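PDB 2PQQ: putative transcriptional regulator from Streptomyces coelicolor A3, which probably acts as a cAMP-responsive transcription factor of the CRP family, seen here as its N-terminal cyclic nucleotide-binding domain. Local coordinates for residues Ser27-Thr32 with Gly46-Val51; Val52-Val57 with Glu100-Ala105; Leu59-Pro64 with Pro90-Gly95. All blocks are in the same frame, centred on the assembly; numbering follows the deposited sequence.

Contact 1 of 3, residues Ser27-Thr32 with Gly46-Val51; sequences SMSEVT and GDRLYV
R48 of strand 45-54 reaches across to S29 and V31 of strand 29-33 within the beta-roll of a cyclic nucleotide-binding domain, the jelly-roll fold of the cupin clan. The two strands are not sheet partners. Their axes stay 9.2 Å apart and run at 69° to each other, because strand 101-107 lies between them and pairs with both; only side chains span the gap, over both faces of that middle strand.

The polar part is slight. R48 NH2 donates a weak hydrogen bond to S29 OG at 3.3 Å, and the N-H...O angle of 123° is far from straight. The arginine chain stays extended at chi2 and bends at chi3, which turns NE off the line of the aliphatic part. S29 OG and V31 CG2 both lie oblique to the guanidinium plane.

V31 lies on this face, the one with the methyl group of A105. Its CG2 meets R48 tip to tip, in van der Waals contact 4.0 Å from NH1. The apolar contact of V31 is with Y50: the same methyl approaches the edge of the Y50 ring, near the ring plane, at 4.3 Å from CE1.

The other face of the middle strand carries a separate hydrophobic cluster, made by selenomethionine M28 with L49 and V51. The M28 chain bends at chi3 (110°), which places CE, the atom that touches both partners. M28 and V51 cross at about a right angle, and V51 CG2 is 4.1 Å from M28 CE. The leucine is met slightly more closely, through a single methyl of its fork: L49 CD2 stands 3.9 Å from M28 CE.

Contact 2 of 3, residues Val52-Val57 with Glu100-Ala105; sequences VTEGKV and EVKLLA
V52 faces L103 in the antiparallel pairing of strands 45-54 and 101-107, just before a classic beta bulge interrupts it, in the beta-roll of the cyclic nucleotide-binding domain. The two form a non-hydrogen-bonded pair, and their side chains share one face of the sheet, V52 CG2 lying 3.9 Å from L103 CD2.

At T53 the register slips by one residue, and T53 and E54 together face K102. The carbonyl of K102 is gripped by both amides, T53 N at 2.9 Å and E54 N at 3.3 Å from K102 O, which arrive from the same face of the carbonyl plane. T53 OG1 adds a weak third bond to this oxygen; with chi1 at 67°, the hydroxyl sits between the threonine's own N and carbonyl carbon, on the side where K102 O lies. The methyl branch, T53 CG2, crosses L104 at about a right angle.

E54 returns the bond, its O accepting from K102 N at 3.0 Å. Its side chain lies beside that of K102, the two pointing the same way and touching through their methylene groups. Beyond them the carboxylate approaches that of E100, with E54 OE2 2.5 Å from E100 OE2 and the two planes nearly coplanar. K102 NZ, 4.8 Å from E54 OE2, is not in contact with it but would probably favour negative charge there.

G55 turns the chain at a positive phi of 88°, and its CA packs against the carbonyl oxygen of E100 through a CA-H...O contact. K56 O then lies 3.4 Å from V101 CG2. V57 crosses V101 at about a right angle, V57 CG2 resting 3.8 Å from V101 CG1.

Contact 3 of 3, residues Leu59-Pro64 with Pro90-Gly95; sequences LHRTSP and PRTATG
H60 holds CG between its own backbone N and carbonyl carbon; this chi1 of 51° puts CG on the side of T94, and chi2 of 95° turns the ring so that a face meets it. R61, by contrast, has CG anti to the backbone N (chi1 -175°) and bends at chi3, which swings NE toward the carbonyl oxygen of T92.

The imidazole is packed through one face. T94 CB approaches over the ring, 4.0 Å from the centroid of H60, as a CH-pi contact, while CG2 of the same threonine touches CE1 and NE2. T94 O also lies above the H60 ring plane, offset toward the rim and 3.5 Å from CD2. Rotation of the ring is further fixed by E68, bonded to ND1, and T96, bonded to NE2; the E68 carboxylate is consistent with a proton on ND1.

Beneath these side chains strand 57-62 pairs antiparallel with strand 94-97 in the beta-roll. H60 and T94 form a hydrogen-bonded pair, H60 N to T94 O at 2.8 Å and T94 N to H60 O at 2.7 Å. L59 and G95 form the adjacent non-hydrogen-bonded pair, in which L59 CD2 lies 3.8 Å from the glycine CA. R91 and T92 lie in the stretch corresponding to the phosphate-binding cassette of CRP relatives; here the R91 side chain turns away from strand 57-62 and makes a cation-pi contact with F40.

Past the paired residues, R61 takes over with its side chain. R61 NE donates to T92 O at 2.6 Å, the acceptor lying near the guanidinium plane, at its edge, and NH2 adds a weak second bond to the same oxygen. D147 and G148 of the second subunit pack on L59 and on T92 and A93, respectively.

Contacts 1 and 2 belong to one sheet, their centres about 10 Å apart, and share strand 45-54. Strand 101-107, which contact 2 joins to 45-54, is also the strand that separates the partners of contact 1: S29 O to A105 N (2.8 Å) and V31 O to L103 N (2.9 Å) are probable hydrogen bonds. Contact 3 lies in the second sheet, its centre about 18 Å from the centre of each of the others, nested in sequence within the loop that contact 2 closes. R91 links it to contact 1, NH2 being 2.9 Å from R48 O. By analogy with CRP relatives, R91 probably belongs to the cyclic nucleotide phosphate site.

Contact 1 of 3, residues Ser27-Thr32 with Gly46-Val51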
loop_
_atom_site.group_PDB
_atom_site.type_symbol
_atom_site.label_atom_id
_atom_site.label_comp_id
_atom_site.label_asym_id
_atom_site.label_seq_id
_atom_site.Cartn_x
_atom_site.Cartn_y
_atom_site.Cartn_z
ATOM N N SER A 27 -15.218 -30.513 -1.667
ATOM C CA SER A 27 -16.192 -29.401 -1.687
ATOM C C SER A 27 -16.226 -28.645 -2.992
ATOM O O SER A 27 -17.202 -27.953 -3.280
ATOM C CB SER A 27 -15.887 -28.438 -0.554
ATOM O OG SER A 27 -16.216 -29.068 0.664
HETATM N N MSE A 28 -15.171 -28.794 -3.800
HETATM C CA MSE A 28 -15.025 -27.987 -5.013
HETATM C C MSE A 28 -15.719 -28.594 -6.232
HETATM O O MSE A 28 -15.978 -29.802 -6.282
HETATM C CB MSE A 28 -13.544 -27.721 -5.321
HETATM C CG MSE A 28 -12.870 -26.853 -4.257
HETATM SE SE MSE A 28 -10.931 -26.746 -4.477
HETATM C CE MSE A 28 -10.868 -24.873 -5.050
ATOM N N SER A 29 -16.029 -27.741 -7.203
ATOM C CA SER A 29 -16.567 -28.211 -8.473
ATOM C C SER A 29 -15.607 -27.994 -9.637
ATOM O O SER A 29 -14.825 -27.023 -9.651
ATOM C CB SER A 29 -17.953 -27.619 -8.746
ATOM O OG SER A 29 -18.062 -26.320 -8.205
ATOM N N GLU A 30 -15.634 -28.933 -10.581
ATOM C CA GLU A 30 -14.783 -28.904 -11.761
ATOM C C GLU A 30 -15.403 -27.962 -12.783
ATOM O O GLU A 30 -16.611 -27.976 -12.985
ATOM C CB GLU A 30 -14.697 -30.300 -12.384
ATOM C CG GLU A 30 -13.394 -31.039 -12.140
ATOM C CD GLU A 30 -12.330 -30.648 -13.158
ATOM O OE1 GLU A 30 -11.723 -29.557 -12.991
ATOM O OE2 GLU A 30 -12.110 -31.435 -14.121
ATOM N N VAL A 31 -14.573 -27.126 -13.392
ATOM C CA VAL A 31 -14.985 -26.260 -14.493
ATOM C C VAL A 31 -13.989 -26.509 -15.655
ATOM O O VAL A 31 -12.794 -26.652 -15.418
ATOM C CB VAL A 31 -15.008 -24.755 -14.045
ATOM C CG1 VAL A 31 -15.357 -23.849 -15.200
ATOM C CG2 VAL A 31 -16.005 -24.535 -12.903
ATOM N N THR A 32 -14.474 -26.605 -16.890
ATOM C CA THR A 32 -13.566 -26.699 -18.035
ATOM C C THR A 32 -13.985 -25.711 -19.120
ATOM O O THR A 32 -15.159 -25.596 -19.464
ATOM C CB THR A 32 -13.390 -28.178 -18.560
ATOM O OG1 THR A 32 -12.851 -28.195 -19.898
ATOM C CG2 THR A 32 -14.712 -28.909 -18.545
ATOM N N GLY A 46 -19.837 -11.987 -8.418
ATOM C CA GLY A 46 -18.781 -12.983 -8.180
ATOM C C GLY A 46 -18.769 -13.467 -6.744
ATOM O O GLY A 46 -18.814 -12.667 -5.811
ATOM N N ASP A 47 -18.779 -14.777 -6.556
ATOM C CA ASP A 47 -18.822 -15.342 -5.194
ATOM C C ASP A 47 -18.083 -16.668 -5.145
ATOM O O ASP A 47 -18.344 -17.495 -4.267
ATOM C CB ASP A 47 -20.282 -15.467 -4.663
ATOM C CG ASP A 47 -21.046 -16.684 -5.235
ATOM O OD1 ASP A 47 -20.831 -17.054 -6.413
ATOM O OD2 ASP A 47 -21.872 -17.283 -4.487
ATOM N N ARG A 48 -17.159 -16.851 -6.094
ATOM C CA ARG A 48 -16.379 -18.078 -6.231
ATOM C C ARG A 48 -14.916 -17.754 -6.343
ATOM O O ARG A 48 -14.548 -16.790 -7.004
ATOM C CB ARG A 48 -16.729 -18.820 -7.535
ATOM C CG ARG A 48 -18.011 -19.557 -7.565
ATOM C CD ARG A 48 -18.214 -20.110 -8.964
ATOM N NE ARG A 48 -18.559 -21.533 -8.946
ATOM C CZ ARG A 48 -18.664 -22.302 -10.036
ATOM N NH1 ARG A 48 -18.448 -21.795 -11.250
ATOM N NH2 ARG A 48 -18.974 -23.586 -9.912
ATOM N N LEU A 49 -14.107 -18.591 -5.759
ATOM C CA LEU A 49 -12.689 -18.671 -5.949
ATOM C C LEU A 49 -12.392 -19.807 -6.895
ATOM O O LEU A 49 -13.105 -20.750 -6.891
ATOM C CB LEU A 49 -12.102 -18.979 -4.598
ATOM C CG LEU A 49 -10.782 -19.627 -4.320
ATOM C CD1 LEU A 49 -10.432 -19.383 -2.913
ATOM C CD2 LEU A 49 -10.813 -21.046 -4.604
ATOM N N TYR A 50 -11.357 -19.692 -7.712
ATOM C CA TYR A 50 -10.954 -20.789 -8.597
ATOM C C TYR A 50 -9.480 -21.079 -8.366
ATOM O O TYR A 50 -8.708 -20.173 -8.045
ATOM C CB TYR A 50 -11.147 -20.437 -10.086
ATOM C CG TYR A 50 -12.548 -20.057 -10.520
ATOM C CD1 TYR A 50 -13.404 -20.996 -11.108
ATOM C CD2 TYR A 50 -13.011 -18.742 -10.369
ATOM C CE1 TYR A 50 -14.727 -20.633 -11.490
ATOM C CE2 TYR A 50 -14.312 -18.368 -10.769
ATOM C CZ TYR A 50 -15.159 -19.316 -11.310
ATOM O OH TYR A 50 -16.420 -18.917 -11.736
ATOM N N VAL A 51 -9.061 -22.303 -8.566
ATOM C CA VAL A 51 -7.660 -22.648 -8.665
ATOM C C VAL A 51 -7.519 -23.233 -10.038
ATOM O O VAL A 51 -8.234 -24.113 -10.379
ATOM C CB VAL A 51 -7.266 -23.680 -7.602
ATOM C CG1 VAL A 51 -5.908 -24.184 -7.831
ATOM C CG2 VAL A 51 -7.382 -23.105 -6.218
#

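Contact 2 of 3, residues Val52-Val57 with Glu100-Ala105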
loop_
_atom_site.group_PDB
_atom_site.type_symbol
_atom_site.label_atom_id
_atom_site.label_comp_id
_atom_site.label_asym_id
_atom_site.label_seq_id
_atom_site.Cartn_x
_atom_site.Cartn_y
_atom_site.Cartn_z
ATOM N N VAL A 52 -6.688 -22.631 -10.867
ATOM C CA VAL A 52 -6.475 -23.179 -12.205
ATOM C C VAL A 52 -5.671 -24.477 -12.055
ATOM O O VAL A 52 -4.613 -24.478 -11.409
ATOM C CB VAL A 52 -5.693 -22.179 -13.135
ATOM C CG1 VAL A 52 -5.293 -22.848 -14.443
ATOM C CG2 VAL A 52 -6.520 -20.962 -13.421
ATOM N N THR A 53 -6.126 -25.565 -12.672
ATOM C CA THR A 53 -5.346 -26.809 -12.623
ATOM C C THR A 53 -4.629 -27.154 -13.950
ATOM O O THR A 53 -3.677 -27.945 -13.966
ATOM C CB THR A 53 -6.182 -27.995 -12.099
ATOM O OG1 THR A 53 -7.203 -28.312 -13.043
ATOM C CG2 THR A 53 -6.859 -27.627 -10.764
ATOM N N GLU A 54 -5.085 -26.564 -15.047
ATOM C CA GLU A 54 -4.362 -26.639 -16.328
ATOM C C GLU A 54 -4.845 -25.554 -17.274
ATOM O O GLU A 54 -6.001 -25.113 -17.193
ATOM C CB GLU A 54 -4.482 -28.020 -16.994
ATOM C CG GLU A 54 -5.893 -28.499 -17.302
ATOM C CD GLU A 54 -5.915 -29.935 -17.848
ATOM O OE1 GLU A 54 -5.592 -30.887 -17.091
ATOM O OE2 GLU A 54 -6.268 -30.114 -19.034
ATOM N N GLY A 55 -3.946 -25.128 -18.153
ATOM C CA GLY A 55 -4.230 -24.076 -19.116
ATOM C C GLY A 55 -3.931 -22.707 -18.538
ATOM O O GLY A 55 -3.442 -22.584 -17.414
ATOM N N LYS A 56 -4.235 -21.678 -19.322
ATOM C CA LYS A 56 -3.990 -20.295 -18.945
ATOM C C LYS A 56 -5.252 -19.463 -19.117
ATOM O O LYS A 56 -5.942 -19.571 -20.137
ATOM C CB LYS A 56 -2.874 -19.719 -19.826
ATOM C CG LYS A 56 -1.554 -20.466 -19.667
ATOM C CD LYS A 56 -0.462 -19.959 -20.611
ATOM C CE LYS A 56 0.854 -20.641 -20.273
ATOM N NZ LYS A 56 0.910 -20.974 -18.804
ATOM N N VAL A 57 -5.527 -18.635 -18.110
ATOM C CA VAL A 57 -6.599 -17.658 -18.129
ATOM C C VAL A 57 -5.998 -16.242 -18.093
ATOM O O VAL A 57 -5.278 -15.889 -17.158
ATOM C CB VAL A 57 -7.545 -17.833 -16.911
ATOM C CG1 VAL A 57 -8.626 -16.791 -16.925
ATOM C CG2 VAL A 57 -8.165 -19.226 -16.910
ATOM N N GLU A 100 -7.282 -24.559 -23.687
ATOM C CA GLU A 100 -8.109 -25.459 -22.906
ATOM C C GLU A 100 -7.745 -25.211 -21.447
ATOM O O GLU A 100 -6.569 -25.228 -21.087
ATOM C CB GLU A 100 -7.820 -26.916 -23.265
ATOM C CG GLU A 100 -8.718 -27.902 -22.529
ATOM C CD GLU A 100 -7.946 -29.013 -21.857
ATOM O OE1 GLU A 100 -7.486 -29.954 -22.555
ATOM O OE2 GLU A 100 -7.814 -28.955 -20.616
ATOM N N VAL A 101 -8.745 -24.940 -20.618
ATOM C CA VAL A 101 -8.507 -24.697 -19.202
ATOM C C VAL A 101 -9.390 -25.604 -18.339
ATOM O O VAL A 101 -10.555 -25.841 -18.659
ATOM C CB VAL A 101 -8.783 -23.213 -18.801
ATOM C CG1 VAL A 101 -8.432 -22.963 -17.332
ATOM C CG2 VAL A 101 -7.993 -22.240 -19.703
ATOM N N LYS A 102 -8.820 -26.098 -17.249
ATOM C CA LYS A 102 -9.594 -26.744 -16.199
ATOM C C LYS A 102 -9.304 -26.018 -14.898
ATOM O O LYS A 102 -8.166 -25.557 -14.663
ATOM C CB LYS A 102 -9.243 -28.226 -16.086
ATOM C CG LYS A 102 -9.759 -29.073 -17.240
ATOM C CD LYS A 102 -9.357 -30.544 -17.091
ATOM C CE LYS A 102 -9.474 -31.313 -18.403
ATOM N NZ LYS A 102 -10.884 -31.367 -18.929
ATOM N N LEU A 103 -10.351 -25.878 -14.084
ATOM C CA LEU A 103 -10.283 -25.181 -12.806
ATOM C C LEU A 103 -11.096 -25.937 -11.755
ATOM O O LEU A 103 -12.003 -26.703 -12.094
ATOM C CB LEU A 103 -10.863 -23.757 -12.901
ATOM C CG LEU A 103 -10.579 -22.841 -14.099
ATOM C CD1 LEU A 103 -11.747 -22.882 -15.046
ATOM C CD2 LEU A 103 -10.368 -21.430 -13.623
ATOM N N LEU A 104 -10.771 -25.697 -10.491
ATOM C CA LEU A 104 -11.609 -26.154 -9.386
ATOM C C LEU A 104 -12.183 -24.904 -8.735
ATOM O O LEU A 104 -11.441 -23.967 -8.484
ATOM C CB LEU A 104 -10.757 -26.932 -8.386
ATOM C CG LEU A 104 -10.364 -28.321 -8.902
ATOM C CD1 LEU A 104 -9.358 -28.990 -7.953
ATOM C CD2 LEU A 104 -11.605 -29.192 -9.100
ATOM N N ALA A 105 -13.477 -24.886 -8.470
ATOM C CA ALA A 105 -14.131 -23.686 -7.940
ATOM C C ALA A 105 -14.682 -23.926 -6.545
ATOM O O ALA A 105 -15.241 -24.991 -6.272
ATOM C CB ALA A 105 -15.261 -23.272 -8.875
#

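Contact 3 of 3, residues Leu59-Pro64 with Pro90-Gly95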
loop_
_atom_site.group_PDB
_atom_site.type_symbol
_atom_site.label_atom_id
_atom_site.label_comp_id
_atom_site.label_asym_id
_atom_site.label_seq_id
_atom_site.Cartn_x
_atom_site.Cartn_y
_atom_site.Cartn_z
ATOM N N LEU A 59 -6.598 -12.414 -17.421
ATOM C CA LEU A 59 -7.515 -11.472 -16.793
ATOM C C LEU A 59 -7.343 -10.092 -17.440
ATOM O O LEU A 59 -6.211 -9.668 -17.680
ATOM C CB LEU A 59 -7.288 -11.413 -15.276
ATOM C CG LEU A 59 -7.658 -12.643 -14.434
ATOM C CD1 LEU A 59 -7.158 -12.480 -13.020
ATOM C CD2 LEU A 59 -9.157 -12.850 -14.426
ATOM N N HIS A 60 -8.459 -9.433 -17.784
ATOM C CA HIS A 60 -8.420 -8.098 -18.429
ATOM C C HIS A 60 -9.603 -7.184 -18.040
ATOM O O HIS A 60 -10.670 -7.655 -17.633
ATOM C CB HIS A 60 -8.277 -8.201 -19.958
ATOM C CG HIS A 60 -9.270 -9.118 -20.599
ATOM N ND1 HIS A 60 -10.455 -8.672 -21.145
ATOM C CD2 HIS A 60 -9.271 -10.465 -20.748
ATOM C CE1 HIS A 60 -11.134 -9.699 -21.619
ATOM N NE2 HIS A 60 -10.445 -10.801 -21.378
ATOM N N ARG A 61 -9.396 -5.875 -18.209
ATOM C CA ARG A 61 -10.311 -4.839 -17.735
ATOM C C ARG A 61 -10.491 -3.780 -18.834
ATOM O O ARG A 61 -9.550 -3.482 -19.582
ATOM C CB ARG A 61 -9.741 -4.230 -16.448
ATOM C CG ARG A 61 -10.617 -3.202 -15.735
ATOM C CD ARG A 61 -10.059 -2.877 -14.340
ATOM N NE ARG A 61 -9.991 -4.062 -13.482
ATOM C CZ ARG A 61 -9.087 -4.260 -12.522
ATOM N NH1 ARG A 61 -8.151 -3.353 -12.282
ATOM N NH2 ARG A 61 -9.111 -5.382 -11.813
ATOM N N THR A 62 -11.701 -3.233 -18.949
ATOM C CA THR A 62 -12.023 -2.333 -20.044
ATOM C C THR A 62 -11.466 -0.938 -19.787
ATOM O O THR A 62 -11.783 -0.313 -18.774
ATOM C CB THR A 62 -13.539 -2.257 -20.304
ATOM O OG1 THR A 62 -14.075 -3.582 -20.396
ATOM C CG2 THR A 62 -13.836 -1.489 -21.609
ATOM N N SER A 63 -10.643 -0.463 -20.723
ATOM C CA SER A 63 -9.995 0.848 -20.633
ATOM C C SER A 63 -10.991 1.998 -20.773
ATOM O O SER A 63 -12.024 1.839 -21.434
ATOM C CB SER A 63 -8.915 0.973 -21.715
ATOM O OG SER A 63 -7.850 0.077 -21.459
ATOM N N PRO A 64 -10.687 3.162 -20.148
ATOM C CA PRO A 64 -11.403 4.424 -20.397
ATOM C C PRO A 64 -11.591 4.750 -21.880
ATOM O O PRO A 64 -12.358 5.652 -22.218
ATOM C CB PRO A 64 -10.496 5.465 -19.740
ATOM C CG PRO A 64 -9.892 4.726 -18.592
ATOM C CD PRO A 64 -9.655 3.328 -19.102
ATOM N N PRO A 90 -19.067 -7.577 -7.239
ATOM C CA PRO A 90 -18.916 -7.684 -8.698
ATOM C C PRO A 90 -17.468 -7.943 -9.146
ATOM O O PRO A 90 -16.529 -7.422 -8.536
ATOM C CB PRO A 90 -19.453 -6.344 -9.224
ATOM C CG PRO A 90 -19.487 -5.415 -8.065
ATOM C CD PRO A 90 -19.534 -6.250 -6.793
ATOM N N ARG A 91 -17.295 -8.762 -10.182
ATOM C CA ARG A 91 -15.963 -8.984 -10.767
ATOM C C ARG A 91 -15.348 -7.683 -11.293
ATOM O O ARG A 91 -16.034 -6.852 -11.914
ATOM C CB ARG A 91 -16.004 -10.025 -11.884
ATOM C CG ARG A 91 -16.517 -11.370 -11.462
ATOM C CD ARG A 91 -15.587 -12.045 -10.462
ATOM N NE ARG A 91 -15.968 -13.447 -10.269
ATOM C CZ ARG A 91 -15.490 -14.232 -9.305
ATOM N NH1 ARG A 91 -14.620 -13.764 -8.423
ATOM N NH2 ARG A 91 -15.908 -15.485 -9.215
ATOM N N THR A 92 -14.060 -7.520 -11.031
ATOM C CA THR A 92 -13.321 -6.315 -11.423
ATOM C C THR A 92 -12.570 -6.567 -12.736
ATOM O O THR A 92 -12.021 -5.643 -13.331
ATOM C CB THR A 92 -12.319 -5.901 -10.323
ATOM O OG1 THR A 92 -11.511 -7.028 -9.982
ATOM C CG2 THR A 92 -13.036 -5.439 -9.070
ATOM N N ALA A 93 -12.583 -7.815 -13.192
ATOM C CA ALA A 93 -11.969 -8.187 -14.463
ATOM C C ALA A 93 -12.753 -9.259 -15.243
ATOM O O ALA A 93 -13.595 -9.963 -14.681
ATOM C CB ALA A 93 -10.536 -8.656 -14.228
ATOM N N THR A 94 -12.471 -9.359 -16.549
ATOM C CA THR A 94 -12.935 -10.471 -17.372
ATOM C C THR A 94 -11.819 -11.516 -17.457
ATOM O O THR A 94 -10.659 -11.175 -17.598
ATOM C CB THR A 94 -13.339 -9.984 -18.787
ATOM O OG1 THR A 94 -14.440 -9.079 -18.658
ATOM C CG2 THR A 94 -13.768 -11.158 -19.680
ATOM N N GLY A 95 -12.183 -12.787 -17.325
ATOM C CA GLY A 95 -11.231 -13.865 -17.425
ATOM C C GLY A 95 -11.550 -14.604 -18.695
ATOM O O GLY A 95 -12.671 -15.055 -18.882
#